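PDB 4DZ4: agmatinase from Burkholderia thailandensis, which probably hydrolyses agmatine to putrescine and urea, as a two-manganese enzyme of the arginase family. Local coordinates for residues N39-L44 and A97-G102; V50-P55 and A130-L135; Y86-D91 and A309-C314. All coordinates share one frame; numbering follows the deposited sequence.

Contact 1: residues N39-L44 and A97-G102. With EDO (1,2-ethanediol), chain Z.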
loop_
_atom_site.group_PDB
_atom_site.type_symbol
_atom_site.label_atom_id
_atom_site.label_comp_id
_atom_site.label_asym_id
_atom_site.label_seq_id
_atom_site.Cartn_x
_atom_site.Cartn_y
_atom_site.Cartn_z
ATOM N N ASN B 39 23.475 22.377 0.945
ATOM C CA ASN B 39 23.566 23.056 -0.352
ATOM C C ASN B 39 23.739 22.062 -1.494
ATOM O O ASN B 39 24.628 21.209 -1.442
ATOM C CB ASN B 39 24.768 23.987 -0.402
ATOM C CG ASN B 39 24.642 25.164 0.544
ATOM O OD1 ASN B 39 23.724 25.250 1.346
ATOM N ND2 ASN B 39 25.580 26.098 0.433
ATOM N N TYR B 40 22.903 22.194 -2.523
ATOM C CA TYR B 40 23.148 21.514 -3.800
ATOM C C TYR B 40 24.230 22.237 -4.583
ATOM O O TYR B 40 24.039 23.385 -5.021
ATOM C CB TYR B 40 21.879 21.529 -4.655
ATOM C CG TYR B 40 20.958 20.336 -4.522
ATOM C CD1 TYR B 40 21.452 19.017 -4.442
ATOM C CD2 TYR B 40 19.574 20.521 -4.552
ATOM C CE1 TYR B 40 20.576 17.939 -4.341
ATOM C CE2 TYR B 40 18.689 19.435 -4.496
ATOM C CZ TYR B 40 19.197 18.166 -4.395
ATOM O OH TYR B 40 18.322 17.115 -4.337
ATOM N N THR B 41 25.347 21.568 -4.800
ATOM C CA THR B 41 26.472 22.184 -5.538
ATOM C C THR B 41 27.487 21.130 -5.938
ATOM O O THR B 41 27.605 20.115 -5.267
ATOM C CB THR B 41 27.195 23.283 -4.718
ATOM O OG1 THR B 41 28.182 23.936 -5.536
ATOM C CG2 THR B 41 27.875 22.691 -3.443
ATOM N N ARG B 42 28.221 21.420 -7.012
ATOM C CA ARG B 42 29.360 20.604 -7.467
ATOM C C ARG B 42 30.711 21.296 -7.116
ATOM O O ARG B 42 31.774 20.740 -7.411
ATOM C CB ARG B 42 29.271 20.341 -8.979
ATOM C CG ARG B 42 27.988 19.598 -9.451
ATOM C CD ARG B 42 28.176 18.117 -9.258
ATOM N NE ARG B 42 27.042 17.247 -9.584
ATOM C CZ ARG B 42 26.982 16.513 -10.696
ATOM N NH1 ARG B 42 27.959 16.590 -11.609
ATOM N NH2 ARG B 42 25.962 15.691 -10.894
ATOM N N ASP B 43 30.646 22.463 -6.469
ATOM C CA ASP B 43 31.838 23.194 -6.010
ATOM C C ASP B 43 32.338 22.634 -4.689
ATOM O O ASP B 43 31.634 22.660 -3.692
ATOM C CB ASP B 43 31.527 24.684 -5.858
ATOM C CG ASP B 43 31.211 25.342 -7.186
ATOM O OD1 ASP B 43 31.738 24.880 -8.220
ATOM O OD2 ASP B 43 30.428 26.324 -7.207
ATOM N N LEU B 44 33.557 22.123 -4.687
ATOM C CA LEU B 44 34.025 21.355 -3.545
ATOM C C LEU B 44 34.990 22.125 -2.624
ATOM O O LEU B 44 35.392 21.598 -1.600
ATOM C CB LEU B 44 34.683 20.062 -4.034
ATOM C CG LEU B 44 33.841 19.139 -4.931
ATOM C CD1 LEU B 44 34.641 17.928 -5.375
ATOM C CD2 LEU B 44 32.570 18.687 -4.230
ATOM N N ALA B 97 31.235 21.503 7.059
ATOM C CA ALA B 97 30.779 21.950 5.736
ATOM C C ALA B 97 30.397 20.705 4.923
ATOM O O ALA B 97 31.253 19.930 4.514
ATOM C CB ALA B 97 31.888 22.746 5.052
ATOM N N VAL B 98 29.093 20.531 4.746
ATOM C CA VAL B 98 28.513 19.353 4.083
ATOM C C VAL B 98 27.657 19.828 2.930
ATOM O O VAL B 98 26.818 20.717 3.124
ATOM C CB VAL B 98 27.633 18.548 5.058
ATOM C CG1 VAL B 98 27.096 17.265 4.392
ATOM C CG2 VAL B 98 28.403 18.188 6.314
ATOM N N ILE B 99 27.853 19.244 1.744
ATOM C CA ILE B 99 27.029 19.577 0.585
ATOM C C ILE B 99 26.373 18.313 0.033
ATOM O O ILE B 99 26.792 17.181 0.357
ATOM C CB ILE B 99 27.838 20.260 -0.534
ATOM C CG1 ILE B 99 28.871 19.251 -1.123
ATOM C CG2 ILE B 99 28.466 21.537 0.029
ATOM C CD1 ILE B 99 29.548 19.624 -2.442
ATOM N N ASP B 100 25.336 18.522 -0.773
ATOM C CA ASP B 100 24.757 17.433 -1.575
ATOM C C ASP B 100 25.172 17.709 -3.038
ATOM O O ASP B 100 24.766 18.691 -3.661
ATOM C CB ASP B 100 23.229 17.380 -1.368
ATOM C CG ASP B 100 22.587 16.139 -1.984
ATOM O OD1 ASP B 100 23.149 15.613 -2.960
ATOM O OD2 ASP B 100 21.509 15.721 -1.499
ATOM N N TYR B 101 25.992 16.807 -3.555
ATOM C CA TYR B 101 26.592 16.869 -4.884
ATOM C C TYR B 101 25.556 16.508 -5.954
ATOM O O TYR B 101 25.763 16.758 -7.145
ATOM C CB TYR B 101 27.732 15.837 -4.886
ATOM C CG TYR B 101 28.569 15.669 -6.170
ATOM C CD1 TYR B 101 29.825 16.228 -6.289
ATOM C CD2 TYR B 101 28.091 14.891 -7.232
ATOM C CE1 TYR B 101 30.589 16.037 -7.457
ATOM C CE2 TYR B 101 28.820 14.718 -8.400
ATOM C CZ TYR B 101 30.067 15.273 -8.505
ATOM O OH TYR B 101 30.782 15.077 -9.695
ATOM N N GLY B 102 24.443 15.922 -5.536
ATOM C CA GLY B 102 23.561 15.244 -6.487
ATOM C C GLY B 102 24.024 13.800 -6.694
ATOM O O GLY B 102 24.506 13.139 -5.766
HETATM C C1 EDO Z . 27.055 24.053 -10.705
HETATM O O1 EDO Z . 28.153 23.469 -11.424
HETATM C C2 EDO Z . 26.890 23.290 -9.401
HETATM O O2 EDO Z . 28.081 23.557 -8.644
HETATM O O HOH W 1 25.690 23.009 2.750
#
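Arg42 NE gives its N-H to the backbone O of Tyr101 at 2.8 Å, a somewhat bent bond (144° at the hydrogen) that meets the oxygen nearly along the C=O axis. The arginine chain turns at its second torsion (chi2 -83°), which sets CD above the Tyr101 ring; CD sits over the ring centre, 3.5 Å from the centroid, as a CH-pi contact. The guanidinium continues past the rim with its plane only 8° from that of the ring, and Tyr101 CE2 lies under one of its faces. NH2 crosses to a second subunit, forming a salt bridge with its Asp12. Arg42 N donates to O2 of a bound ethanediol at 2.7 Å, the diol probably coming from the crystallisation liquor.

Upstream, the backbones run as a short parallel pair. Asp100 N donates to Asn39 O at 2.9 Å and Thr41 N to Asp100 O at 3.1 Å, while a water accepts from Asn39 N and donates to Val98 O. The Tyr40 ring lies alongside the Asp100 side chain, CE1 3.6 Å from the carboxylate carbon CG. That carboxylate is firmly held: OD1 takes the N-H of Gly102 in an Asx turn, and OD2 meets Arg74 in a salt bridge. On the other face Ile99 CD1 packs against Thr41 CG2 and, at 3.6 Å, Leu44 CD2. Thr41 OG1 accepts from Asp43 N, an ST turn just after the strand, from which Leu44 returns to Ile99.

Strand 39-40, short and weakly bonded, is outermost within this chain at this end of the parallel sheet of the arginase-type fold. Strand 98-103 separates it from strand 49-54, whose Val50 and Ser52 touch Tyr101, and His121 of helix 114-126 meets the Tyr101 ring edge-to-face.

Contact 2: residues V50-P55 and A130-L135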
loop_
_atom_site.group_PDB
_atom_site.type_symbol
_atom_site.label_atom_id
_atom_site.label_comp_id
_atom_site.label_asym_id
_atom_site.label_seq_id
_atom_site.Cartn_x
_atom_site.Cartn_y
_atom_site.Cartn_z
ATOM N N VAL B 50 31.054 15.369 1.362
ATOM C CA VAL B 50 30.179 15.385 0.185
ATOM C C VAL B 50 29.216 14.200 0.264
ATOM O O VAL B 50 29.654 13.033 0.273
ATOM C CB VAL B 50 30.970 15.277 -1.125
ATOM C CG1 VAL B 50 30.019 15.131 -2.319
ATOM C CG2 VAL B 50 31.851 16.521 -1.279
ATOM N N VAL B 51 27.925 14.511 0.296
ATOM C CA VAL B 51 26.880 13.486 0.162
ATOM C C VAL B 51 26.560 13.362 -1.331
ATOM O O VAL B 51 26.350 14.393 -1.998
ATOM C CB VAL B 51 25.592 13.880 0.936
ATOM C CG1 VAL B 51 24.514 12.792 0.788
ATOM C CG2 VAL B 51 25.922 14.046 2.415
ATOM N N SER B 52 26.484 12.133 -1.858
ATOM C CA SER B 52 26.093 11.972 -3.255
ATOM C C SER B 52 25.354 10.659 -3.371
ATOM O O SER B 52 25.473 9.810 -2.475
ATOM C CB SER B 52 27.310 12.005 -4.199
ATOM O OG SER B 52 28.123 10.842 -4.055
ATOM N N GLY B 53 24.596 10.507 -4.444
ATOM C CA GLY B 53 23.869 9.250 -4.678
ATOM C C GLY B 53 24.502 8.455 -5.822
ATOM O O GLY B 53 25.057 9.028 -6.774
ATOM N N VAL B 54 24.408 7.129 -5.743
ATOM C CA VAL B 54 24.762 6.263 -6.881
ATOM C C VAL B 54 23.548 5.367 -7.110
ATOM O O VAL B 54 23.342 4.417 -6.361
ATOM C CB VAL B 54 26.038 5.392 -6.641
ATOM C CG1 VAL B 54 26.341 4.589 -7.897
ATOM C CG2 VAL B 54 27.257 6.266 -6.317
ATOM N N PRO B 55 22.715 5.693 -8.115
ATOM C CA PRO B 55 21.366 5.081 -8.216
ATOM C C PRO B 55 21.387 3.790 -9.039
ATOM O O PRO B 55 20.763 3.695 -10.103
ATOM C CB PRO B 55 20.561 6.163 -8.939
ATOM C CG PRO B 55 21.578 6.816 -9.834
ATOM C CD PRO B 55 22.830 6.898 -8.969
ATOM N N ALA B 130 37.542 16.432 0.724
ATOM C CA ALA B 130 36.276 16.105 1.410
ATOM C C ALA B 130 36.177 14.592 1.635
ATOM O O ALA B 130 36.750 13.816 0.879
ATOM C CB ALA B 130 35.079 16.594 0.588
ATOM N N ARG B 131 35.467 14.185 2.685
ATOM C CA ARG B 131 35.092 12.784 2.880
ATOM C C ARG B 131 33.857 12.533 2.027
ATOM O O ARG B 131 33.087 13.466 1.767
ATOM C CB ARG B 131 34.673 12.515 4.322
ATOM C CG ARG B 131 35.655 12.928 5.404
ATOM C CD ARG B 131 36.887 12.060 5.413
ATOM N NE ARG B 131 37.648 12.352 6.627
ATOM C CZ ARG B 131 38.840 11.848 6.911
ATOM N NH1 ARG B 131 39.448 11.032 6.058
ATOM N NH2 ARG B 131 39.419 12.172 8.054
ATOM N N MET B 132 33.641 11.275 1.657
ATOM C CA MET B 132 32.437 10.874 0.915
ATOM C C MET B 132 31.467 10.131 1.816
ATOM O O MET B 132 31.848 9.182 2.491
ATOM C CB MET B 132 32.766 9.986 -0.289
ATOM C CG MET B 132 33.497 10.726 -1.388
ATOM S SD MET B 132 33.789 9.648 -2.809
ATOM C CE MET B 132 32.131 9.389 -3.461
ATOM N N LEU B 133 30.226 10.606 1.840
ATOM C CA LEU B 133 29.107 9.839 2.409
ATOM C C LEU B 133 28.158 9.523 1.243
ATOM O O LEU B 133 27.477 10.415 0.721
ATOM C CB LEU B 133 28.407 10.707 3.466
ATOM C CG LEU B 133 27.214 10.064 4.172
ATOM C CD1 LEU B 133 27.540 8.680 4.661
ATOM C CD2 LEU B 133 26.709 10.948 5.326
ATOM N N THR B 134 28.145 8.269 0.806
ATOM C CA THR B 134 27.459 7.935 -0.436
ATOM C C THR B 134 26.166 7.161 -0.152
ATOM O O THR B 134 26.144 6.285 0.699
ATOM C CB THR B 134 28.402 7.151 -1.362
ATOM O OG1 THR B 134 29.622 7.899 -1.529
ATOM C CG2 THR B 134 27.778 6.964 -2.765
ATOM N N LEU B 135 25.102 7.527 -0.860
ATOM C CA LEU B 135 23.782 6.883 -0.687
ATOM C C LEU B 135 23.574 5.969 -1.885
ATOM O O LEU B 135 23.657 6.436 -3.025
ATOM C CB LEU B 135 22.683 7.947 -0.663
ATOM C CG LEU B 135 22.871 9.072 0.364
ATOM C CD1 LEU B 135 21.736 10.122 0.285
ATOM C CD2 LEU B 135 22.990 8.466 1.766
HETATM O O HOH W 2 29.602 10.780 -1.745
#
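Val51 CG1 stands anti to its backbone N (chi1 -180°), while Leu135 CG is anti to its carbonyl carbon (chi1 -54°) and an extended chi2 (178°) carries CD1 on; the two branches meet obliquely, Val51 CG1 3.9 Å from Leu135 CD1. On the face of Val50 and Thr134, Thr134 CG2 reaches Val54 CG2 at 3.7 Å; at the start of the pair Val50 CG2 touches Ala130 CB.

Between these side chains strands 50-54 and 131-135 run parallel in register, Val50 beside Met132 and Gly53 beside Leu135. Five backbone hydrogen bonds join them. Val50 N to Arg131 O is 2.8 Å and almost straight, whereas Ser52 N to Leu133 O stretches to 3.3 Å. Leu133 O also has Val51 CA close by at 3.2 Å in a CA-H...O contact.

On the face of Ser52 and Thr134 one water spans the strands: it donates to Val50 O and is hydrogen-bonded to Ser52 OG at 2.7 Å and Thr134 OG1 at 2.9 Å. Ser52 OG has a further partner in His121 of helix 114-126.

This is an interior strand pair of the arginase-type alpha/beta fold, buried between helices 114-126 and 300-323. Its chemistry is largely that of an apolar core, where the two buried hydroxyls are linked through water instead of bonding to each other.

Contact 3: residues Y86-D91 and A309-C314. With EDO (1,2-ethanediol), chain T.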
loop_
_atom_site.group_PDB
_atom_site.type_symbol
_atom_site.label_atom_id
_atom_site.label_comp_id
_atom_site.label_asym_id
_atom_site.label_seq_id
_atom_site.Cartn_x
_atom_site.Cartn_y
_atom_site.Cartn_z
ATOM N N TYR B 86 20.090 14.133 17.853
ATOM C CA TYR B 86 20.082 13.593 19.194
ATOM C C TYR B 86 20.973 12.344 19.267
ATOM O O TYR B 86 20.951 11.547 18.338
ATOM C CB TYR B 86 18.649 13.229 19.589
ATOM C CG TYR B 86 18.518 12.962 21.059
ATOM C CD1 TYR B 86 18.356 14.018 21.953
ATOM C CD2 TYR B 86 18.595 11.660 21.561
ATOM C CE1 TYR B 86 18.255 13.797 23.316
ATOM C CE2 TYR B 86 18.498 11.419 22.920
ATOM C CZ TYR B 86 18.330 12.496 23.785
ATOM O OH TYR B 86 18.234 12.305 25.114
ATOM N N PRO B 87 21.745 12.147 20.369
ATOM C CA PRO B 87 21.860 12.909 21.603
ATOM C C PRO B 87 22.936 13.988 21.501
ATOM O O PRO B 87 23.198 14.669 22.487
ATOM C CB PRO B 87 22.307 11.844 22.619
ATOM C CG PRO B 87 23.150 10.908 21.807
ATOM C CD PRO B 87 22.554 10.904 20.422
ATOM N N TRP B 88 23.535 14.115 20.308
ATOM C CA TRP B 88 24.636 15.062 20.028
ATOM C C TRP B 88 24.418 16.460 20.549
ATOM O O TRP B 88 25.280 17.038 21.252
ATOM C CB TRP B 88 24.854 15.120 18.516
ATOM C CG TRP B 88 25.095 13.756 17.907
ATOM C CD1 TRP B 88 24.204 12.965 17.159
ATOM C CD2 TRP B 88 26.336 12.976 17.992
ATOM N NE1 TRP B 88 24.806 11.777 16.782
ATOM C CE2 TRP B 88 26.098 11.729 17.251
ATOM C CE3 TRP B 88 27.575 13.181 18.593
ATOM C CZ2 TRP B 88 27.084 10.748 17.129
ATOM C CZ3 TRP B 88 28.561 12.190 18.458
ATOM C CH2 TRP B 88 28.317 11.005 17.754
ATOM N N GLY B 89 23.292 17.058 20.170
ATOM C CA GLY B 89 22.891 18.334 20.764
ATOM C C GLY B 89 23.632 19.540 20.208
ATOM O O GLY B 89 23.678 20.590 20.851
ATOM N N PHE B 90 24.234 19.378 19.035
ATOM C CA PHE B 90 24.801 20.511 18.312
ATOM C C PHE B 90 24.207 20.522 16.916
ATOM O O PHE B 90 23.715 19.496 16.446
ATOM C CB PHE B 90 26.347 20.439 18.284
ATOM C CG PHE B 90 26.902 19.110 17.820
ATOM C CD1 PHE B 90 26.789 18.708 16.491
ATOM C CD2 PHE B 90 27.550 18.261 18.722
ATOM C CE1 PHE B 90 27.289 17.483 16.073
ATOM C CE2 PHE B 90 28.058 17.039 18.307
ATOM C CZ PHE B 90 27.936 16.652 16.985
ATOM N N ASP B 91 24.240 21.676 16.250
ATOM C CA ASP B 91 23.925 21.706 14.828
ATOM C C ASP B 91 25.246 21.428 14.123
ATOM O O ASP B 91 26.157 22.257 14.182
ATOM C CB ASP B 91 23.362 23.064 14.401
ATOM C CG ASP B 91 23.094 23.133 12.896
ATOM O OD1 ASP B 91 23.576 22.261 12.149
ATOM O OD2 ASP B 91 22.359 24.039 12.480
ATOM N N ALA B 309 23.027 7.987 8.270
ATOM C CA ALA B 309 23.820 8.977 7.533
ATOM C C ALA B 309 24.031 10.210 8.407
ATOM O O ALA B 309 25.131 10.773 8.435
ATOM C CB ALA B 309 23.112 9.352 6.222
ATOM N N CYS B 310 23.003 10.586 9.164
ATOM C CA CYS B 310 23.090 11.772 10.009
ATOM C C CYS B 310 24.132 11.530 11.112
ATOM O O CYS B 310 25.009 12.372 11.364
ATOM C CB CYS B 310 21.714 12.110 10.607
ATOM S SG CYS B 310 21.760 13.422 11.869
ATOM N N ASP B 311 24.070 10.361 11.722
ATOM C CA ASP B 311 25.059 10.028 12.750
ATOM C C ASP B 311 26.486 9.951 12.225
ATOM O O ASP B 311 27.409 10.358 12.933
ATOM C CB ASP B 311 24.630 8.773 13.511
ATOM C CG ASP B 311 23.452 9.059 14.456
ATOM O OD1 ASP B 311 23.370 10.187 14.986
ATOM O OD2 ASP B 311 22.612 8.156 14.683
ATOM N N LEU B 312 26.668 9.466 10.994
ATOM C CA LEU B 312 27.986 9.507 10.345
ATOM C C LEU B 312 28.496 10.950 10.201
ATOM O O LEU B 312 29.667 11.234 10.508
ATOM C CB LEU B 312 27.964 8.770 8.982
ATOM C CG LEU B 312 27.749 7.248 9.129
ATOM C CD1 LEU B 312 27.352 6.637 7.799
ATOM C CD2 LEU B 312 29.022 6.584 9.671
ATOM N N LEU B 313 27.633 11.866 9.745
ATOM C CA LEU B 313 28.016 13.293 9.711
ATOM C C LEU B 313 28.444 13.800 11.095
ATOM O O LEU B 313 29.404 14.542 11.207
ATOM C CB LEU B 313 26.900 14.197 9.173
ATOM C CG LEU B 313 26.545 13.864 7.713
ATOM C CD1 LEU B 313 25.395 14.738 7.226
ATOM C CD2 LEU B 313 27.759 14.091 6.835
ATOM N N CYS B 314 27.712 13.412 12.126
ATOM C CA CYS B 314 28.001 13.910 13.459
ATOM C C CYS B 314 29.338 13.385 13.951
ATOM O O CYS B 314 30.065 14.114 14.621
ATOM C CB CYS B 314 26.843 13.560 14.406
ATOM S SG CYS B 314 25.348 14.523 14.090
HETATM C C1 EDO T . 18.814 22.427 13.964
HETATM O O1 EDO T . 20.098 21.785 13.893
HETATM C C2 EDO T . 18.608 23.349 12.778
HETATM O O2 EDO T . 19.499 24.456 12.991
HETATM O O HOH W 3 21.141 11.561 15.480
#
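Trp88 lies against Cys314 and Asp311 of helix 300-323, where a loop packs against the C-terminal helix of the arginase-type alpha/beta fold. Two kinds of contact hold it.

The first is packing on the indole face. Cys314 CB sits over the five-membered ring, 3.5 Å from its centroid and 12° off the normal, a CH-pi contact. Cys314 SG adds a sulfur-aromatic contact with the same ring, its centroid 3.8 Å away. The sulfur stands anti to its own carbonyl carbon (chi1 -71°) and also approaches Phe90, SG lying 4.1 Å from CE1 in an oblique sulfur-aromatic contact. Phe90 in turn lays one ring face against Trp88 CB, and Arg317 of helix 300-323 makes a cation-pi contact with the Phe90 ring.

The second kind is polar. Two residues before Trp88, Tyr86 OH bonds to Asp216 of a third subunit; three after it, Asp91 OD2 accepts from O2 of a bound ethanediol. Asp311 OD2 forms a salt bridge with Arg276 of helix 268-276, so the loop and both helices converge on one carboxylate. Two donors share Asp311 OD1: a water, 2.7 Å away, that also donates to Tyr86 O, and Trp88 NE1, which hydrogen-bonds to it at 2.8 Å (162° at the hydrogen), OD1 lying close to the indole plane while the donor sits above the carboxylate plane.

Overall arrangement
Contacts 1 and 2 are successive parts of one parallel sheet: strand 98-103 of contact 1 lies beside strand 49-54 of contact 2, and their centres are about 10 Å apart. Probable hydrogen bonds join them, Tyr101 N to Val51 O and Val51 N to Ile99 O, each 2.9 Å. Contact 3, about 17 Å from contact 2 between centres, lies on the loop-facing side of helix 300-323, whose Leu312 and Leu313 pack on the sheet; Leu133 CD2 meets Leu313 CD2 at 3.6 Å, and Val98 of contact 1 touches Leu313 (CG1 to CD2, 4.1 Å). In contact 2 the Val54 side chain is about 14 Å from a manganese ion, and that of Thr134 about 10 Å from that of the manganese ligand His139.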